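Local structure of GTPase HflX (Sulfolobus solfataricus, 3KXI) at residues N177-I182 / N225-L230; G183-T188 / V231-F236; F269-L274 / L309-D314. The protein hydrolyses GTP with magnesium as cofactor and associates with the 50S ribosomal subunit, with a possible role in protein synthesis or ribosome biogenesis. All coordinates share one frame; numbering follows the deposited sequence.

Contact 1 (N177-I182 / N225-L230); sequences NNIPSI and NRKIML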
loop_
_atom_site.group_PDB
_atom_site.type_symbol
_atom_site.label_atom_id
_atom_site.label_comp_id
_atom_site.label_asym_id
_atom_site.label_seq_id
_atom_site.Cartn_x
_atom_site.Cartn_y
_atom_site.Cartn_z
ATOM N N ASN A 177 0.188 -8.682 22.788
ATOM C CA ASN A 177 -0.563 -7.437 22.753
ATOM C C ASN A 177 -1.760 -7.509 23.682
ATOM O O ASN A 177 -2.419 -8.545 23.772
ATOM C CB ASN A 177 -1.017 -7.121 21.329
ATOM C CG ASN A 177 0.148 -6.874 20.388
ATOM O OD1 ASN A 177 1.024 -6.052 20.667
ATOM N ND2 ASN A 177 0.163 -7.586 19.266
ATOM N N ASN A 178 -2.025 -6.413 24.384
ATOM C CA ASN A 178 -3.189 -6.341 25.254
ATOM C C ASN A 178 -4.420 -6.733 24.446
ATOM O O ASN A 178 -5.212 -7.592 24.845
ATOM C CB ASN A 178 -3.344 -4.925 25.820
ATOM C CG ASN A 178 -4.410 -4.836 26.905
ATOM O OD1 ASN A 178 -4.607 -5.771 27.682
ATOM N ND2 ASN A 178 -5.100 -3.700 26.966
ATOM N N ILE A 179 -4.548 -6.106 23.285
ATOM C CA ILE A 179 -5.698 -6.292 22.419
ATOM C C ILE A 179 -5.268 -6.968 21.123
ATOM O O ILE A 179 -4.222 -6.634 20.563
ATOM C CB ILE A 179 -6.367 -4.930 22.122
ATOM C CG1 ILE A 179 -7.128 -4.442 23.361
ATOM C CG2 ILE A 179 -7.271 -5.027 20.908
ATOM C CD1 ILE A 179 -7.593 -2.998 23.286
ATOM N N PRO A 180 -6.063 -7.943 20.656
ATOM C CA PRO A 180 -5.789 -8.579 19.366
ATOM C C PRO A 180 -5.762 -7.534 18.261
ATOM O O PRO A 180 -6.667 -6.701 18.180
ATOM C CB PRO A 180 -6.994 -9.501 19.166
ATOM C CG PRO A 180 -7.537 -9.739 20.530
ATOM C CD PRO A 180 -7.278 -8.476 21.294
ATOM N N SER A 181 -4.735 -7.564 17.424
ATOM C CA SER A 181 -4.697 -6.662 16.284
ATOM C C SER A 181 -4.903 -7.417 14.967
ATOM O O SER A 181 -4.232 -8.411 14.681
ATOM C CB SER A 181 -3.419 -5.817 16.274
ATOM O OG SER A 181 -2.260 -6.620 16.179
ATOM N N ILE A 182 -5.859 -6.931 14.182
ATOM C CA ILE A 182 -6.234 -7.554 12.924
ATOM C C ILE A 182 -5.898 -6.639 11.751
ATOM O O ILE A 182 -6.520 -5.595 11.562
ATOM C CB ILE A 182 -7.735 -7.895 12.908
ATOM C CG1 ILE A 182 -8.071 -8.830 14.077
ATOM C CG2 ILE A 182 -8.128 -8.507 11.574
ATOM C CD1 ILE A 182 -9.537 -9.191 14.201
ATOM N N ASN A 225 -18.219 -6.641 24.114
ATOM C CA ASN A 225 -17.504 -6.408 25.359
ATOM C C ASN A 225 -16.001 -6.566 25.192
ATOM O O ASN A 225 -15.254 -6.576 26.170
ATOM C CB ASN A 225 -18.023 -7.353 26.445
ATOM C CG ASN A 225 -19.513 -7.196 26.691
ATOM O OD1 ASN A 225 -20.180 -6.378 26.052
ATOM N ND2 ASN A 225 -20.044 -7.980 27.626
ATOM N N ARG A 226 -15.562 -6.685 23.944
ATOM C CA ARG A 226 -14.149 -6.865 23.656
ATOM C C ARG A 226 -13.629 -5.859 22.640
ATOM O O ARG A 226 -14.285 -5.576 21.636
ATOM C CB ARG A 226 -13.870 -8.299 23.209
ATOM C CG ARG A 226 -14.024 -9.280 24.350
ATOM C CD ARG A 226 -13.569 -10.685 23.996
ATOM N NE ARG A 226 -13.566 -11.520 25.194
ATOM C CZ ARG A 226 -13.435 -12.840 25.184
ATOM N NH1 ARG A 226 -13.298 -13.468 24.024
ATOM N NH2 ARG A 226 -13.445 -13.522 26.329
ATOM N N LYS A 227 -12.451 -5.312 22.927
ATOM C CA LYS A 227 -11.829 -4.302 22.077
ATOM C C LYS A 227 -10.802 -4.936 21.136
ATOM O O LYS A 227 -10.139 -5.918 21.484
ATOM C CB LYS A 227 -11.178 -3.210 22.932
ATOM C CG LYS A 227 -11.012 -1.882 22.214
ATOM C CD LYS A 227 -10.337 -0.849 23.100
ATOM C CE LYS A 227 -10.065 0.436 22.327
ATOM N NZ LYS A 227 -9.055 1.291 23.022
ATOM N N ILE A 228 -10.680 -4.362 19.942
ATOM C CA ILE A 228 -9.891 -4.958 18.873
ATOM C C ILE A 228 -9.106 -3.889 18.121
ATOM O O ILE A 228 -9.678 -2.906 17.655
ATOM C CB ILE A 228 -10.808 -5.701 17.876
ATOM C CG1 ILE A 228 -11.861 -6.525 18.629
ATOM C CG2 ILE A 228 -9.986 -6.562 16.926
ATOM C CD1 ILE A 228 -12.917 -7.158 17.744
ATOM N N MET A 229 -7.795 -4.072 18.004
ATOM C CA MET A 229 -6.966 -3.131 17.251
ATOM C C MET A 229 -6.992 -3.418 15.744
ATOM O O MET A 229 -6.655 -4.517 15.298
ATOM C CB MET A 229 -5.525 -3.133 17.772
ATOM C CG MET A 229 -4.533 -2.351 16.910
ATOM S SD MET A 229 -4.814 -0.567 16.864
ATOM C CE MET A 229 -4.764 -0.166 18.607
ATOM N N LEU A 230 -7.401 -2.424 14.962
ATOM C CA LEU A 230 -7.414 -2.561 13.511
ATOM C C LEU A 230 -6.247 -1.833 12.869
ATOM O O LEU A 230 -5.826 -0.771 13.331
ATOM C CB LEU A 230 -8.730 -2.056 12.919
ATOM C CG LEU A 230 -9.881 -3.059 12.887
ATOM C CD1 LEU A 230 -11.037 -2.501 12.066
ATOM C CD2 LEU A 230 -9.406 -4.378 12.311
#

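Contact 2 (G183-T188 / V231-F236); sequences GIVGYT and VDTVGF. With GDP (guanosine-5'-diphosphate), chain C.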
loop_
_atom_site.group_PDB
_atom_site.type_symbol
_atom_site.label_atom_id
_atom_site.label_comp_id
_atom_site.label_asym_id
_atom_site.label_seq_id
_atom_site.Cartn_x
_atom_site.Cartn_y
_atom_site.Cartn_z
ATOM N N GLY A 183 -4.905 -7.044 10.968
ATOM C CA GLY A 183 -4.453 -6.256 9.842
ATOM C C GLY A 183 -5.288 -6.492 8.600
ATOM O O GLY A 183 -5.568 -7.634 8.223
ATOM N N ILE A 184 -5.690 -5.399 7.960
ATOM C CA ILE A 184 -6.452 -5.481 6.727
ATOM C C ILE A 184 -5.503 -5.415 5.544
ATOM O O ILE A 184 -4.790 -4.426 5.351
ATOM C CB ILE A 184 -7.486 -4.356 6.621
ATOM C CG1 ILE A 184 -8.380 -4.337 7.861
ATOM C CG2 ILE A 184 -8.313 -4.520 5.360
ATOM C CD1 ILE A 184 -9.434 -3.263 7.824
ATOM N N VAL A 185 -5.500 -6.485 4.758
ATOM C CA VAL A 185 -4.589 -6.618 3.633
ATOM C C VAL A 185 -5.353 -6.852 2.329
ATOM O O VAL A 185 -6.556 -7.116 2.334
ATOM C CB VAL A 185 -3.576 -7.761 3.867
ATOM C CG1 VAL A 185 -2.753 -7.500 5.126
ATOM C CG2 VAL A 185 -4.297 -9.096 3.969
ATOM N N GLY A 186 -4.644 -6.744 1.214
ATOM C CA GLY A 186 -5.262 -6.839 -0.094
ATOM C C GLY A 186 -4.654 -5.874 -1.099
ATOM O O GLY A 186 -3.964 -4.913 -0.731
ATOM N N TYR A 187 -4.913 -6.131 -2.379
ATOM C CA TYR A 187 -4.387 -5.282 -3.441
ATOM C C TYR A 187 -4.947 -3.875 -3.379
ATOM O O TYR A 187 -5.964 -3.626 -2.740
ATOM C CB TYR A 187 -4.632 -5.897 -4.817
ATOM C CG TYR A 187 -3.571 -6.897 -5.207
ATOM C CD1 TYR A 187 -3.772 -8.264 -5.030
ATOM C CD2 TYR A 187 -2.357 -6.472 -5.741
ATOM C CE1 TYR A 187 -2.794 -9.180 -5.385
ATOM C CE2 TYR A 187 -1.378 -7.377 -6.097
ATOM C CZ TYR A 187 -1.601 -8.729 -5.918
ATOM O OH TYR A 187 -0.627 -9.628 -6.273
ATOM N N THR A 188 -4.260 -2.952 -4.036
ATOM C CA THR A 188 -4.695 -1.569 -4.051
ATOM C C THR A 188 -5.986 -1.470 -4.847
ATOM O O THR A 188 -6.162 -2.164 -5.849
ATOM C CB THR A 188 -3.617 -0.638 -4.627
ATOM O OG1 THR A 188 -2.988 -1.273 -5.745
ATOM C CG2 THR A 188 -2.554 -0.362 -3.573
ATOM N N VAL A 231 -5.728 -2.414 11.795
ATOM C CA VAL A 231 -4.614 -1.824 11.078
ATOM C C VAL A 231 -4.933 -1.752 9.593
ATOM O O VAL A 231 -5.144 -2.778 8.952
ATOM C CB VAL A 231 -3.338 -2.667 11.255
ATOM C CG1 VAL A 231 -2.142 -1.946 10.663
ATOM C CG2 VAL A 231 -3.106 -2.994 12.731
ATOM N N ASP A 232 -4.988 -0.544 9.044
ATOM C CA ASP A 232 -4.956 -0.424 7.600
ATOM C C ASP A 232 -3.512 -0.637 7.172
ATOM O O ASP A 232 -2.638 0.196 7.416
ATOM C CB ASP A 232 -5.459 0.929 7.110
ATOM C CG ASP A 232 -5.571 0.983 5.591
ATOM O OD1 ASP A 232 -5.794 -0.082 4.972
ATOM O OD2 ASP A 232 -5.430 2.083 5.016
ATOM N N THR A 233 -3.269 -1.776 6.547
ATOM C CA THR A 233 -1.930 -2.190 6.189
ATOM C C THR A 233 -1.576 -1.604 4.828
ATOM O O THR A 233 -2.454 -1.095 4.124
ATOM C CB THR A 233 -1.858 -3.741 6.203
ATOM O OG1 THR A 233 -1.224 -4.184 7.413
ATOM C CG2 THR A 233 -1.126 -4.295 4.999
ATOM N N VAL A 234 -0.293 -1.623 4.479
ATOM C CA VAL A 234 0.116 -1.338 3.107
ATOM C C VAL A 234 -0.375 -2.486 2.224
ATOM O O VAL A 234 -0.287 -3.658 2.591
ATOM C CB VAL A 234 1.646 -1.189 2.983
ATOM C CG1 VAL A 234 2.347 -2.491 3.350
ATOM C CG2 VAL A 234 2.029 -0.756 1.581
ATOM N N GLY A 235 -0.914 -2.165 1.062
ATOM C CA GLY A 235 -1.521 -3.211 0.269
ATOM C C GLY A 235 -0.530 -4.139 -0.404
ATOM O O GLY A 235 0.684 -4.077 -0.164
ATOM N N PHE A 236 -1.066 -5.024 -1.236
ATOM C CA PHE A 236 -0.278 -5.671 -2.262
ATOM C C PHE A 236 -0.218 -4.662 -3.395
ATOM O O PHE A 236 -1.210 -3.997 -3.696
ATOM C CB PHE A 236 -0.947 -6.962 -2.718
ATOM C CG PHE A 236 -1.309 -7.880 -1.589
ATOM C CD1 PHE A 236 -0.386 -8.168 -0.591
ATOM C CD2 PHE A 236 -2.564 -8.463 -1.525
ATOM C CE1 PHE A 236 -0.711 -9.018 0.455
ATOM C CE2 PHE A 236 -2.898 -9.316 -0.483
ATOM C CZ PHE A 236 -1.969 -9.594 0.509
HETATM P PB GDP C . -7.507 0.119 -1.231
HETATM O O1B GDP C . -6.437 0.724 -2.108
HETATM O O2B GDP C . -7.398 -1.385 -1.261
HETATM O O3B GDP C . -7.361 0.575 0.195
HETATM O O3A GDP C . -8.946 0.553 -1.799
HETATM P PA GDP C . -9.699 1.906 -1.367
HETATM O O1A GDP C . -10.240 1.817 0.042
HETATM O O2A GDP C . -8.774 3.093 -1.531
HETATM O "O5'" GDP C . -10.903 1.918 -2.433
HETATM C "C5'" GDP C . -10.595 1.833 -3.836
HETATM C "C4'" GDP C . -11.795 2.379 -4.587
HETATM O "O4'" GDP C . -12.853 1.417 -4.576
HETATM C "C3'" GDP C . -12.275 3.583 -3.803
HETATM O "O3'" GDP C . -12.429 4.701 -4.681
HETATM C "C2'" GDP C . -13.597 3.168 -3.192
HETATM O "O2'" GDP C . -14.541 4.236 -3.253
HETATM C "C1'" GDP C . -14.046 1.978 -4.021
HETATM N N9 GDP C . -14.702 0.976 -3.148
HETATM C C8 GDP C . -14.185 0.465 -2.013
HETATM N N7 GDP C . -15.030 -0.435 -1.450
HETATM C C5 GDP C . -16.114 -0.522 -2.243
HETATM C C6 GDP C . -17.382 -1.292 -2.240
HETATM O O6 GDP C . -17.649 -2.102 -1.323
HETATM N N1 GDP C . -18.231 -1.081 -3.255
HETATM C C2 GDP C . -17.972 -0.214 -4.253
HETATM N N2 GDP C . -18.882 -0.059 -5.244
HETATM N N3 GDP C . -16.834 0.518 -4.316
HETATM C C4 GDP C . -15.890 0.409 -3.361
#

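Contact 3 (F269-L274 / L309-D314); sequences FSENLL and LYKKLD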
loop_
_atom_site.group_PDB
_atom_site.type_symbol
_atom_site.label_atom_id
_atom_site.label_comp_id
_atom_site.label_asym_id
_atom_site.label_seq_id
_atom_site.Cartn_x
_atom_site.Cartn_y
_atom_site.Cartn_z
ATOM N N PHE A 269 -13.671 -8.420 -10.339
ATOM C CA PHE A 269 -12.754 -9.131 -11.231
ATOM C C PHE A 269 -13.451 -10.302 -11.924
ATOM O O PHE A 269 -14.232 -11.025 -11.302
ATOM C CB PHE A 269 -11.541 -9.672 -10.460
ATOM C CG PHE A 269 -10.461 -8.659 -10.222
ATOM C CD1 PHE A 269 -9.951 -7.908 -11.266
ATOM C CD2 PHE A 269 -9.930 -8.482 -8.956
ATOM C CE1 PHE A 269 -8.947 -6.978 -11.046
ATOM C CE2 PHE A 269 -8.925 -7.557 -8.729
ATOM C CZ PHE A 269 -8.432 -6.805 -9.774
ATOM N N SER A 270 -13.163 -10.492 -13.210
ATOM C CA SER A 270 -13.610 -11.691 -13.910
ATOM C C SER A 270 -12.927 -12.889 -13.269
ATOM O O SER A 270 -11.873 -12.745 -12.646
ATOM C CB SER A 270 -13.277 -11.617 -15.403
ATOM O OG SER A 270 -11.878 -11.508 -15.625
ATOM N N GLU A 271 -13.521 -14.069 -13.410
ATOM C CA GLU A 271 -13.002 -15.262 -12.744
ATOM C C GLU A 271 -11.497 -15.460 -12.940
ATOM O O GLU A 271 -10.787 -15.819 -12.002
ATOM C CB GLU A 271 -13.769 -16.515 -13.176
ATOM C CG GLU A 271 -15.067 -16.721 -12.411
ATOM C CD GLU A 271 -16.201 -15.869 -12.946
ATOM O OE1 GLU A 271 -16.486 -15.957 -14.163
ATOM O OE2 GLU A 271 -16.814 -15.121 -12.152
ATOM N N ASN A 272 -11.016 -15.230 -14.156
ATOM C CA ASN A 272 -9.592 -15.361 -14.427
ATOM C C ASN A 272 -8.750 -14.437 -13.548
ATOM O O ASN A 272 -7.848 -14.894 -12.849
ATOM C CB ASN A 272 -9.291 -15.133 -15.912
ATOM C CG ASN A 272 -9.513 -16.387 -16.752
ATOM O OD1 ASN A 272 -9.661 -16.315 -17.978
ATOM N ND2 ASN A 272 -9.533 -17.548 -16.092
ATOM N N LEU A 273 -9.051 -13.141 -13.576
ATOM C CA LEU A 273 -8.347 -12.182 -12.729
ATOM C C LEU A 273 -8.580 -12.468 -11.246
ATOM O O LEU A 273 -7.698 -12.248 -10.411
ATOM C CB LEU A 273 -8.759 -10.746 -13.059
ATOM C CG LEU A 273 -8.145 -10.141 -14.321
ATOM C CD1 LEU A 273 -8.734 -10.777 -15.574
ATOM C CD2 LEU A 273 -8.366 -8.639 -14.330
ATOM N N LEU A 274 -9.773 -12.958 -10.929
ATOM C CA LEU A 274 -10.095 -13.353 -9.567
ATOM C C LEU A 274 -9.143 -14.452 -9.096
ATOM O O LEU A 274 -8.655 -14.424 -7.967
ATOM C CB LEU A 274 -11.544 -13.833 -9.484
ATOM C CG LEU A 274 -12.289 -13.513 -8.186
ATOM C CD1 LEU A 274 -12.067 -12.053 -7.810
ATOM C CD2 LEU A 274 -13.771 -13.818 -8.337
ATOM N N LEU A 309 -22.431 -13.110 -8.056
ATOM C CA LEU A 309 -22.029 -13.278 -6.663
ATOM C C LEU A 309 -21.733 -14.732 -6.257
ATOM O O LEU A 309 -20.590 -15.077 -5.948
ATOM C CB LEU A 309 -23.077 -12.681 -5.726
ATOM C CG LEU A 309 -22.580 -12.506 -4.291
ATOM C CD1 LEU A 309 -21.341 -11.626 -4.275
ATOM C CD2 LEU A 309 -23.666 -11.933 -3.399
ATOM N N TYR A 310 -22.766 -15.573 -6.239
ATOM C CA TYR A 310 -22.629 -16.980 -5.864
ATOM C C TYR A 310 -21.410 -17.633 -6.497
ATOM O O TYR A 310 -20.584 -18.233 -5.809
ATOM C CB TYR A 310 -23.888 -17.756 -6.264
ATOM C CG TYR A 310 -25.025 -17.615 -5.276
ATOM C CD1 TYR A 310 -25.742 -16.428 -5.172
ATOM C CD2 TYR A 310 -25.382 -18.671 -4.447
ATOM C CE1 TYR A 310 -26.781 -16.299 -4.268
ATOM C CE2 TYR A 310 -26.416 -18.552 -3.542
ATOM C CZ TYR A 310 -27.113 -17.365 -3.454
ATOM O OH TYR A 310 -28.147 -17.246 -2.550
ATOM N N LYS A 311 -21.323 -17.521 -7.818
ATOM C CA LYS A 311 -20.230 -18.082 -8.600
ATOM C C LYS A 311 -18.869 -17.635 -8.049
ATOM O O LYS A 311 -18.014 -18.459 -7.712
ATOM C CB LYS A 311 -20.393 -17.628 -10.048
ATOM C CG LYS A 311 -19.441 -18.220 -11.065
ATOM C CD LYS A 311 -19.423 -17.313 -12.295
ATOM C CE LYS A 311 -19.347 -18.088 -13.596
ATOM N NZ LYS A 311 -19.681 -17.204 -14.751
ATOM N N LYS A 312 -18.681 -16.322 -7.955
ATOM C CA LYS A 312 -17.424 -15.754 -7.479
ATOM C C LYS A 312 -17.175 -16.081 -6.012
ATOM O O LYS A 312 -16.038 -16.332 -5.611
ATOM C CB LYS A 312 -17.405 -14.236 -7.684
ATOM C CG LYS A 312 -17.621 -13.811 -9.120
ATOM C CD LYS A 312 -17.433 -12.316 -9.302
ATOM C CE LYS A 312 -17.647 -11.910 -10.757
ATOM N NZ LYS A 312 -17.226 -10.516 -11.036
ATOM N N LEU A 313 -18.241 -16.079 -5.213
ATOM C CA LEU A 313 -18.114 -16.352 -3.784
ATOM C C LEU A 313 -17.657 -17.788 -3.528
ATOM O O LEU A 313 -16.811 -18.043 -2.667
ATOM C CB LEU A 313 -19.424 -16.063 -3.048
ATOM C CG LEU A 313 -19.427 -16.379 -1.548
ATOM C CD1 LEU A 313 -18.367 -15.576 -0.813
ATOM C CD2 LEU A 313 -20.794 -16.123 -0.938
ATOM N N ASP A 314 -18.213 -18.728 -4.282
ATOM C CA ASP A 314 -17.809 -20.117 -4.140
ATOM C C ASP A 314 -16.394 -20.339 -4.661
ATOM O O ASP A 314 -15.633 -21.138 -4.105
ATOM C CB ASP A 314 -18.777 -21.046 -4.870
ATOM C CG ASP A 314 -18.335 -22.484 -4.810
ATOM O OD1 ASP A 314 -17.852 -22.996 -5.845
ATOM O OD2 ASP A 314 -18.445 -23.087 -3.719
#

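Contact 1 (N177-I182 / N225-L230)
I179 lays its side chain over the backbone of K227 to M229, and its two branches do different jobs. The CG2 methyl sits close to the peptide between I228 and M229 and to K227 O, while CD1 reaches the aliphatic part of K227, 3.5 Å from K227 CD. A chi1 of -74° puts CG2 anti to the backbone N, which is what brings that methyl down onto the neighbouring strand. An alanine here would lose both branches and is likely to leave the K227 chain and the backbone before M229 less well covered at this partly exposed end of the contact. Beyond I179 the backbones take over. M229 N donates to P180 O at 2.9 Å, and M229 O accepts from I182 N at 2.8 Å. M229 thus grips the residues on either side of S181, which is parallel pairing. S181 and M229 share one face of the sheet, S181 CB lying 3.7 Å from M229 CG. On the other face I182 meets L230, whose CD2 comes 3.9 Å from I182 CB, and the CD1 tip of I182 touches CG2 of I228 as the two side chains run past each other at a slant. Outward from there, I348 of helix 341-355 packs on both I182 and I228, and F196 and L199 of helix 192-199 press on L230. S181 N is held by D259, and I228 and L230 also pair with strand 218-223, so strand 226-232 has neighbours along both edges. Strand 181-185 beside strand 226-232, itself antiparallel to 218-223, forms one side of the mixed six-stranded sheet of a Ras-like G domain.

Contact 2 (G183-T188 / V231-F236)
F236 packs against both Y187 and G186, and this end of the contact is the tight one. Its CB stands over the centre of the Y187 ring, 3.4 Å from the centroid, and its own ring turns an edge toward the Y187 face in a T-shaped pair with planes at 66°. The backbone N of G186 lies over one face of the F236 ring, whose CZ end reaches V185 CB at 4.1 Å. Chi1 of -52° lays the ring along the G186 backbone, F236 CE2 3.4 Å from G186 CA. The main chain is tied at the same place: F236 N donates to G186 O at 2.9 Å, from well above the carbonyl plane, and F236 O takes a weak bond from T188 N. S281 and I284 of helix 271-287 close over F236.

The other end is regular parallel sheet. I184 N donates to V231 O, 2.9 Å away, and T233 N reaches I184 O at 3.3 Å; beside them V185 CG1 and T233 CG2 lie side by side. The middle is looser: the pairing slips by one residue and the two backbones part, V234 turning away to helix 245-253. At the two extremes V231 and Y187 are partly exposed. G186 has backbone angles that call for glycine. D232 OD2 bonds T193 OG1, and its side chain is about 4 Å from the bound magnesium ion, while the amides of N189, G191, T193 and S194 bind GDP. The start of the P-loop set against the DxxG motif, D232 to G235, is the nucleotide-binding centre of a GTPase G domain.

Contact 3 (F269-L274 / L309-D314)
K312 stretches its aliphatic chain across two neighbours, with L274 CD2 lying 3.7 Å from its CB and the carboxylate of E271 beside its CG. L274 and E271 both cross this chain at about a right angle, so the lysine is flanked along its aliphatic length before its charge is reached. Chi1 of -57° sets CG anti to the carbonyl carbon, and the chain then runs fully extended to the loop ahead of helix 271-287. There NZ donates to F269 O at 3.0 Å, approaching from above the carbonyl plane instead of along a lone pair. A second carbonyl, S267 O, also accepts from NZ, so the amine of this buried lysine is gripped by two oxygens of the same loop. The ring of F269 itself leads off the other way, to R238.

E271, in the first turn of its helix, folds its chain at chi2 (81°) and holds its carboxylate between the two lysines. OE2 lies 3.4 Å from K311 CD and equally near K312 CG, touching carbon rather than charge. OE1 faces K311 NZ at 3.5 Å, a long salt bridge whose hydrogen bond is weak. K311 bends outward, and its CD and CE pass beside the carboxylate on the solvent-exposed side. K312 NZ stays 4.8 Å from E271 OE2, too far for a direct bond.

The contact joins the N-terminal turns of two G-domain helices, 271-287 and 309-323. Its chemistry implies an uneven hold: the inner lysine ties helix 309-323 to backbone carbonyls, whereas the outer pair probably adds a modest electrostatic attraction through its weak salt bridge, and the nearby carboxylate would probably favour a protonated K312.

From the N terminus, the chain first builds a parallel sheet and long helices that supply no segment here. Residues 177-182 and 183-188 then run into, along and out of strand 181-185, and their partners 225-230 and 231-236 come later in the same order. Contacts 1 and 2 therefore cross, each closing a loop that includes helix 192-199 and a partly unmodelled stretch. Both pair strand 181-185 with strand 226-232, I182 O meeting V231 N in a probable hydrogen bond, and contact 2 carries on to the nucleotide-binding loops. Contact 3 follows in series, closing a separate loop round strand 295-300. Its nearest atoms are about 6 Å from contact 2; it ties two G-domain helices together.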